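Local atomic coordinates of aspartate-semialdehyde dehydrogenase (PDB entry 2R00), a protein that catalyses the NADPH-dependent reductive dephosphorylation of L-aspartyl-4-phosphate to L-aspartate-semialdehyde, a step on the way to lysine, methionine and threonine. Residues I126-I134 against V316-I327; Q135-I143 against G306-D314. All coordinates share one frame; numbering follows the deposited sequence.

Interaction 1 of 2, residues I126-I134 against V316-I327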
loop_
_atom_site.group_PDB
_atom_site.type_symbol
_atom_site.label_atom_id
_atom_site.label_comp_id
_atom_site.label_asym_id
_atom_site.label_seq_id
_atom_site.Cartn_x
_atom_site.Cartn_y
_atom_site.Cartn_z
ATOM N N ILE A 126 22.639 2.756 23.201
ATOM C CA ILE A 126 21.205 2.574 22.965
ATOM C C ILE A 126 20.997 2.721 21.448
ATOM O O ILE A 126 21.539 3.628 20.843
ATOM C CB ILE A 126 20.352 3.672 23.679
ATOM C CG1 ILE A 126 20.667 3.732 25.182
ATOM C CG2 ILE A 126 18.863 3.428 23.454
ATOM C CD1 ILE A 126 20.228 5.040 25.868
ATOM N N ALA A 127 20.219 1.830 20.847
ATOM C CA ALA A 127 20.013 1.837 19.392
ATOM C C ALA A 127 18.722 2.567 19.050
ATOM O O ALA A 127 17.700 2.350 19.706
ATOM C CB ALA A 127 19.971 0.413 18.873
ATOM N N ASN A 128 18.787 3.440 18.041
ATOM C CA ASN A 128 17.631 4.169 17.514
ATOM C C ASN A 128 17.056 3.287 16.415
ATOM O O ASN A 128 17.812 2.848 15.551
ATOM C CB ASN A 128 18.100 5.513 16.916
ATOM C CG ASN A 128 16.991 6.579 16.831
ATOM O OD1 ASN A 128 16.808 7.232 15.788
ATOM N ND2 ASN A 128 16.294 6.796 17.931
ATOM N N PRO A 129 15.738 2.985 16.456
ATOM C CA PRO A 129 15.184 2.128 15.408
ATOM C C PRO A 129 15.007 2.821 14.055
ATOM O O PRO A 129 15.190 4.036 13.930
ATOM C CB PRO A 129 13.808 1.696 15.970
ATOM C CG PRO A 129 13.789 2.126 17.403
ATOM C CD PRO A 129 14.709 3.344 17.443
ATOM N N ASN A 130 14.651 2.015 13.060
ATOM C CA ASN A 130 14.305 2.482 11.737
ATOM C C ASN A 130 13.062 3.369 11.824
ATOM O O ASN A 130 12.136 3.048 12.574
ATOM C CB ASN A 130 14.037 1.251 10.866
ATOM C CG ASN A 130 14.061 1.562 9.393
ATOM O OD1 ASN A 130 13.176 2.234 8.880
ATOM N ND2 ASN A 130 15.084 1.070 8.698
ATOM N N CYS A 131 13.031 4.475 11.074
ATOM C CA CYS A 131 11.859 5.387 11.090
ATOM C C CYS A 131 10.554 4.660 10.771
ATOM O O CYS A 131 9.528 4.961 11.369
ATOM C CB CYS A 131 12.038 6.612 10.175
ATOM S SG CYS A 131 10.823 8.004 10.472
ATOM N N SER A 132 10.608 3.693 9.851
ATOM C CA SER A 132 9.468 2.821 9.570
ATOM C C SER A 132 8.923 2.138 10.828
ATOM O O SER A 132 7.710 2.095 11.042
ATOM C CB SER A 132 9.861 1.736 8.572
ATOM O OG SER A 132 9.715 2.185 7.242
ATOM N N THR A 133 9.828 1.590 11.636
ATOM C CA THR A 133 9.466 0.887 12.869
ATOM C C THR A 133 8.998 1.870 13.944
ATOM O O THR A 133 8.033 1.600 14.653
ATOM C CB THR A 133 10.654 0.073 13.424
ATOM O OG1 THR A 133 11.207 -0.734 12.380
ATOM C CG2 THR A 133 10.202 -0.816 14.579
ATOM N N ILE A 134 9.691 2.999 14.067
ATOM C CA ILE A 134 9.261 4.078 14.965
ATOM C C ILE A 134 7.808 4.495 14.667
ATOM O O ILE A 134 6.948 4.435 15.549
ATOM C CB ILE A 134 10.197 5.305 14.878
ATOM C CG1 ILE A 134 11.620 4.931 15.316
ATOM C CG2 ILE A 134 9.645 6.475 15.738
ATOM C CD1 ILE A 134 12.671 6.008 15.013
ATOM N N VAL A 316 11.105 12.339 7.159
ATOM C CA VAL A 316 11.631 11.083 7.692
ATOM C C VAL A 316 12.834 11.296 8.610
ATOM O O VAL A 316 12.950 10.645 9.646
ATOM C CB VAL A 316 11.977 10.082 6.555
ATOM C CG1 VAL A 316 12.471 8.772 7.128
ATOM C CG2 VAL A 316 10.757 9.824 5.681
ATOM N N ARG A 317 13.716 12.212 8.222
ATOM C CA ARG A 317 14.909 12.531 9.002
ATOM C C ARG A 317 14.571 13.118 10.375
ATOM O O ARG A 317 15.210 12.773 11.372
ATOM C CB ARG A 317 15.832 13.470 8.215
ATOM C CG ARG A 317 16.256 12.907 6.862
ATOM C CD ARG A 317 17.170 13.863 6.102
ATOM N NE ARG A 317 17.326 13.480 4.695
ATOM C CZ ARG A 317 18.180 12.560 4.237
ATOM N NH1 ARG A 317 18.994 11.905 5.062
ATOM N NH2 ARG A 317 18.227 12.296 2.935
ATOM N N LYS A 318 13.557 13.984 10.419
ATOM C CA LYS A 318 13.139 14.652 11.654
ATOM C C LYS A 318 12.506 13.675 12.643
ATOM O O LYS A 318 12.641 13.843 13.864
ATOM C CB LYS A 318 12.202 15.836 11.357
ATOM C CG LYS A 318 12.125 16.858 12.493
ATOM C CD LYS A 318 11.842 18.274 11.993
ATOM C CE LYS A 318 12.154 19.303 13.077
ATOM N NZ LYS A 318 11.779 20.683 12.671
ATOM N N GLY A 319 11.835 12.652 12.116
ATOM C CA GLY A 319 11.288 11.579 12.943
ATOM C C GLY A 319 12.394 10.791 13.632
ATOM O O GLY A 319 12.352 10.576 14.845
ATOM N N ALA A 320 13.384 10.373 12.849
ATOM C CA ALA A 320 14.563 9.664 13.359
ATOM C C ALA A 320 15.335 10.500 14.385
ATOM O O ALA A 320 15.686 10.014 15.464
ATOM C CB ALA A 320 15.467 9.287 12.210
ATOM N N ALA A 321 15.579 11.764 14.042
ATOM C CA ALA A 321 16.357 12.663 14.885
ATOM C C ALA A 321 15.647 12.926 16.206
ATOM O O ALA A 321 16.261 12.881 17.268
ATOM C CB ALA A 321 16.637 13.955 14.153
ATOM N N THR A 322 14.338 13.172 16.128
ATOM C CA THR A 322 13.509 13.416 17.302
ATOM C C THR A 322 13.448 12.212 18.238
ATOM O O THR A 322 13.513 12.377 19.461
ATOM C CB THR A 322 12.088 13.835 16.878
ATOM O OG1 THR A 322 12.174 15.041 16.104
ATOM C CG2 THR A 322 11.182 14.062 18.090
ATOM N N ASN A 323 13.320 11.003 17.681
ATOM C CA ASN A 323 13.298 9.807 18.524
ATOM C C ASN A 323 14.576 9.709 19.362
ATOM O O ASN A 323 14.525 9.444 20.574
ATOM C CB ASN A 323 13.106 8.537 17.682
ATOM C CG ASN A 323 12.657 7.355 18.514
ATOM O OD1 ASN A 323 11.483 7.253 18.879
ATOM N ND2 ASN A 323 13.589 6.452 18.825
ATOM N N ALA A 324 15.707 9.945 18.696
ATOM C CA ALA A 324 17.044 9.956 19.295
ATOM C C ALA A 324 17.176 10.976 20.418
ATOM O O ALA A 324 17.732 10.671 21.472
ATOM C CB ALA A 324 18.089 10.238 18.215
ATOM N N VAL A 325 16.676 12.189 20.190
ATOM C CA VAL A 325 16.708 13.229 21.226
ATOM C C VAL A 325 15.789 12.875 22.415
ATOM O O VAL A 325 16.178 13.058 23.572
ATOM C CB VAL A 325 16.414 14.633 20.636
ATOM C CG1 VAL A 325 16.481 15.721 21.716
ATOM C CG2 VAL A 325 17.407 14.950 19.523
ATOM N N GLN A 326 14.601 12.326 22.132
ATOM C CA GLN A 326 13.694 11.860 23.195
ATOM C C GLN A 326 14.324 10.790 24.083
ATOM O O GLN A 326 14.085 10.755 25.298
ATOM C CB GLN A 326 12.417 11.287 22.601
ATOM C CG GLN A 326 11.436 12.312 22.057
ATOM C CD GLN A 326 10.250 11.648 21.390
ATOM O OE1 GLN A 326 10.371 11.090 20.303
ATOM N NE2 GLN A 326 9.097 11.702 22.043
ATOM N N ILE A 327 15.107 9.900 23.469
ATOM C CA ILE A 327 15.895 8.926 24.213
ATOM C C ILE A 327 16.843 9.650 25.164
ATOM O O ILE A 327 16.885 9.326 26.347
ATOM C CB ILE A 327 16.702 7.977 23.270
ATOM C CG1 ILE A 327 15.749 7.095 22.446
ATOM C CG2 ILE A 327 17.670 7.124 24.087
ATOM C CD1 ILE A 327 16.398 6.378 21.253
#
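Asn323 sits with its amide wedged against the loop and first helical turn of 126-134, and its ND2 is tied down by a hydrogen bond to Val108 O, outside both segments. The same ND2 lies 3.6 Å from Pro129 CD, the two side chains crossing at about a right angle. Ile134 and Asn323 point at each other from opposite directions: Ile134 CD1 meets Asn323 CB at 3.7 Å, and Ile134 CG2 is 3.7 Å from Asn323 OD1. CG anti to the backbone N (chi1 -162°) carries the Asn323 amide out to Pro129 and Ile134. Asn128 comes next: its side chain rests against the helix backbone from Ala320 to Ala324, with CG 4.1 Å from Ala324 CB, while its backbone O accepts a hydrogen bond from NE of Arg100, a residue predicted to bind phosphate. Strand 125-127 is the outermost strand of the Rossmann-type sheet within this chain, and the C-terminal helix 316-335 returns to pack beside it, its other side covered by helix 14-25. At the strand end the packing is aliphatic: Ile126 and Ile327 slide past each other in opposite directions, Ile126 CD1 touching Ile327 CG2 at 3.7 Å. At the far end lies the catalytic Cys131, which forms the acyl-thioester intermediate. Its helix starts just there, N-capped by Asn130, whose OD1 takes Ser132 N on a lone pair at 3.1 Å (N-H...O 147°). Cys131 CB packs on Val316 CG1 at 3.8 Å, and its SG, turned anti to the backbone N (chi1 -165°), is directed at the helix backbone from Val316 to Ala320, passing 4.4 Å from Gly319 CA.

Interaction 2 of 2, residues Q135-I143 against G306-D314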
loop_
_atom_site.group_PDB
_atom_site.type_symbol
_atom_site.label_atom_id
_atom_site.label_comp_id
_atom_site.label_asym_id
_atom_site.label_seq_id
_atom_site.Cartn_x
_atom_site.Cartn_y
_atom_site.Cartn_z
ATOM N N GLN A 135 7.548 4.879 13.422
ATOM C CA GLN A 135 6.216 5.304 12.961
ATOM C C GLN A 135 5.134 4.308 13.373
ATOM O O GLN A 135 4.128 4.682 13.983
ATOM C CB GLN A 135 6.193 5.358 11.432
ATOM C CG GLN A 135 6.515 6.676 10.756
ATOM C CD GLN A 135 6.613 6.518 9.237
ATOM O OE1 GLN A 135 7.694 6.688 8.666
ATOM N NE2 GLN A 135 5.492 6.163 8.577
ATOM N N MET A 136 5.349 3.038 13.022
ATOM C CA MET A 136 4.355 1.991 13.235
ATOM C C MET A 136 4.109 1.727 14.721
ATOM O O MET A 136 2.962 1.572 15.156
ATOM C CB MET A 136 4.771 0.691 12.518
ATOM C CG MET A 136 3.745 -0.443 12.651
ATOM S SD MET A 136 4.167 -1.963 11.773
ATOM C CE MET A 136 5.519 -2.610 12.749
ATOM N N LEU A 137 5.193 1.666 15.487
ATOM C CA LEU A 137 5.119 1.330 16.906
ATOM C C LEU A 137 4.441 2.408 17.754
ATOM O O LEU A 137 3.719 2.098 18.710
ATOM C CB LEU A 137 6.516 1.018 17.443
ATOM C CG LEU A 137 6.825 -0.482 17.390
ATOM C CD1 LEU A 137 8.262 -0.731 17.186
ATOM C CD2 LEU A 137 6.373 -1.162 18.669
ATOM N N VAL A 138 4.681 3.668 17.414
ATOM C CA VAL A 138 3.959 4.771 18.041
ATOM C C VAL A 138 2.449 4.608 17.809
ATOM O O VAL A 138 1.658 4.650 18.755
ATOM C CB VAL A 138 4.489 6.136 17.567
ATOM C CG1 VAL A 138 3.545 7.258 17.973
ATOM C CG2 VAL A 138 5.877 6.394 18.178
ATOM N N ALA A 139 2.060 4.395 16.555
ATOM C CA ALA A 139 0.652 4.223 16.190
ATOM C C ALA A 139 -0.023 2.997 16.802
ATOM O O ALA A 139 -1.195 3.058 17.148
ATOM C CB ALA A 139 0.489 4.219 14.659
ATOM N N LEU A 140 0.706 1.892 16.933
ATOM C CA LEU A 140 0.123 0.615 17.366
ATOM C C LEU A 140 0.061 0.401 18.875
ATOM O O LEU A 140 -0.787 -0.346 19.363
ATOM C CB LEU A 140 0.877 -0.557 16.732
ATOM C CG LEU A 140 0.289 -1.261 15.503
ATOM C CD1 LEU A 140 -0.503 -0.345 14.610
ATOM C CD2 LEU A 140 1.369 -1.995 14.719
ATOM N N LYS A 141 0.974 1.037 19.602
ATOM C CA LYS A 141 1.076 0.835 21.047
ATOM C C LYS A 141 -0.245 0.990 21.831
ATOM O O LYS A 141 -0.554 0.116 22.651
ATOM C CB LYS A 141 2.205 1.692 21.653
ATOM C CG LYS A 141 2.543 1.382 23.124
ATOM C CD LYS A 141 2.744 -0.111 23.381
ATOM C CE LYS A 141 3.449 -0.359 24.717
ATOM N NZ LYS A 141 2.986 0.552 25.796
ATOM N N PRO A 142 -1.022 2.075 21.591
ATOM C CA PRO A 142 -2.333 2.184 22.260
ATOM C C PRO A 142 -3.283 1.020 21.962
ATOM O O PRO A 142 -4.036 0.606 22.839
ATOM C CB PRO A 142 -2.910 3.492 21.693
ATOM C CG PRO A 142 -1.704 4.267 21.251
ATOM C CD PRO A 142 -0.763 3.246 20.734
ATOM N N ILE A 143 -3.262 0.513 20.730
ATOM C CA ILE A 143 -4.051 -0.673 20.372
ATOM C C ILE A 143 -3.519 -1.926 21.078
ATOM O O ILE A 143 -4.291 -2.711 21.631
ATOM C CB ILE A 143 -4.097 -0.893 18.835
ATOM C CG1 ILE A 143 -4.652 0.363 18.140
ATOM C CG2 ILE A 143 -4.912 -2.143 18.502
ATOM C CD1 ILE A 143 -4.342 0.471 16.620
ATOM N N GLY A 306 -10.032 -7.086 13.561
ATOM C CA GLY A 306 -9.161 -6.593 12.507
ATOM C C GLY A 306 -9.252 -5.082 12.421
ATOM O O GLY A 306 -10.342 -4.522 12.244
ATOM N N ILE A 307 -8.107 -4.418 12.559
ATOM C CA ILE A 307 -8.033 -2.956 12.476
ATOM C C ILE A 307 -7.025 -2.540 11.400
ATOM O O ILE A 307 -5.943 -3.138 11.273
ATOM C CB ILE A 307 -7.723 -2.315 13.873
ATOM C CG1 ILE A 307 -9.023 -2.000 14.619
ATOM C CG2 ILE A 307 -6.902 -1.025 13.757
ATOM C CD1 ILE A 307 -9.685 -0.660 14.177
ATOM N N ASN A 308 -7.409 -1.528 10.623
ATOM C CA ASN A 308 -6.616 -1.000 9.522
ATOM C C ASN A 308 -6.353 0.486 9.731
ATOM O O ASN A 308 -7.227 1.213 10.191
ATOM C CB ASN A 308 -7.359 -1.180 8.193
ATOM C CG ASN A 308 -7.626 -2.628 7.869
ATOM O OD1 ASN A 308 -6.751 -3.331 7.358
ATOM N ND2 ASN A 308 -8.838 -3.088 8.161
ATOM N N LEU A 309 -5.148 0.923 9.382
ATOM C CA LEU A 309 -4.770 2.332 9.442
ATOM C C LEU A 309 -3.570 2.560 8.537
ATOM O O LEU A 309 -2.839 1.620 8.225
ATOM C CB LEU A 309 -4.434 2.763 10.880
ATOM C CG LEU A 309 -3.264 2.055 11.588
ATOM C CD1 LEU A 309 -2.591 2.984 12.563
ATOM C CD2 LEU A 309 -3.709 0.788 12.278
ATOM N N TRP A 310 -3.391 3.807 8.113
ATOM C CA TRP A 310 -2.200 4.241 7.399
ATOM C C TRP A 310 -1.453 5.256 8.241
ATOM O O TRP A 310 -2.059 6.053 8.955
ATOM C CB TRP A 310 -2.566 4.864 6.052
ATOM C CG TRP A 310 -2.913 3.846 4.991
ATOM C CD1 TRP A 310 -3.914 2.912 5.043
ATOM C CD2 TRP A 310 -2.275 3.678 3.718
ATOM N NE1 TRP A 310 -3.928 2.167 3.885
ATOM C CE2 TRP A 310 -2.937 2.619 3.053
ATOM C CE3 TRP A 310 -1.202 4.315 3.076
ATOM C CZ2 TRP A 310 -2.564 2.187 1.778
ATOM C CZ3 TRP A 310 -0.831 3.886 1.818
ATOM C CH2 TRP A 310 -1.513 2.835 1.174
ATOM N N VAL A 311 -0.128 5.197 8.165
ATOM C CA VAL A 311 0.746 6.010 8.994
ATOM C C VAL A 311 1.737 6.677 8.063
ATOM O O VAL A 311 2.334 6.016 7.208
ATOM C CB VAL A 311 1.504 5.136 10.038
ATOM C CG1 VAL A 311 2.326 6.001 10.974
ATOM C CG2 VAL A 311 0.544 4.285 10.820
ATOM N N VAL A 312 1.890 7.990 8.204
ATOM C CA VAL A 312 2.754 8.769 7.328
ATOM C C VAL A 312 3.773 9.581 8.141
ATOM O O VAL A 312 3.471 10.069 9.232
ATOM C CB VAL A 312 1.919 9.682 6.364
ATOM C CG1 VAL A 312 2.804 10.670 5.623
ATOM C CG2 VAL A 312 1.144 8.832 5.346
ATOM N N ALA A 313 4.986 9.675 7.608
ATOM C CA ALA A 313 5.981 10.657 8.043
ATOM C C ALA A 313 6.341 11.498 6.836
ATOM O O ALA A 313 6.788 10.960 5.806
ATOM C CB ALA A 313 7.223 9.976 8.580
ATOM N N ASP A 314 6.125 12.811 6.946
ATOM C CA ASP A 314 6.510 13.738 5.889
ATOM C C ASP A 314 8.026 13.928 5.903
ATOM O O ASP A 314 8.696 13.658 4.902
ATOM C CB ASP A 314 5.791 15.088 6.029
ATOM C CG ASP A 314 6.075 16.024 4.863
ATOM O OD1 ASP A 314 6.130 15.552 3.698
ATOM O OD2 ASP A 314 6.247 17.237 5.112
#
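In the C-terminal dimerisation domain, helix 131-147 lies across one face of a mixed beta sheet, and its part from Gln135 to Ile143 runs over strand 306-313. The two short axes come within 8.8 Å and their directions are 139° apart, so the helix runs obliquely back along the strand. Alternate residues Ile307, Leu309, Val311 and Ala313 turn toward it. Gln135 CB packs on Val311 CG1; beyond CG the chain runs out extended (chi2 173°) and lays the amide over Ala313, with OE1 3.3 Å from Ala313 CB. OE1 accepts a hydrogen bond from His244 ND1, which fixes the rotation of the amide and links the packing to the predicted proton acceptor. One turn on, the small Ala139 drops between two branched side chains, its CB 3.8 Å from Val311 CG2 and 3.9 Å from Leu309 CD1. The two methyls of Leu309 divide the contact: CD1 faces Ala139, while CD2 meets Leu140 CD1 at 4.1 Å, the two leucines crossing at a slant. Farthest along, Ile143 CD1 reaches Ile307 CG2 at 4.1 Å. Strand 244-252 borders this strand on one side and strand 292-300 on the other, and both add apolar side chains to the layer: Val248 against Leu140, Val294 against Leu309. On the reverse face Asn308, Trp310 and Val312 pack on the second subunit. A sheet covered by helices on one face and turned to the dimer partner on the other is typical of the GAPDH-like catalytic domain to which this family belongs.

In the fold
Both contacts draw on helix 131-147: its first turn belongs to interaction 1, the following turns to interaction 2, and the centres of the two contacts are 15 Å apart. The partners also follow each other, strand 306-313 leading into helix 316-335, so the chain passes from the sheet that interaction 2 covers to a helix packed beside strand 125-127 of the Rossmann-type sheet. The active site sits at this corner. The side chain of Gln135 is about 4 Å from that of Cys131 and about 3 Å from that of His244, while the side chain of Val316 comes to about 4 Å from that of His244, the predicted proton acceptor. On the cofactor side, the side chain of Ala320 is about 5 Å from that of Val15, a predicted NADP-binding residue.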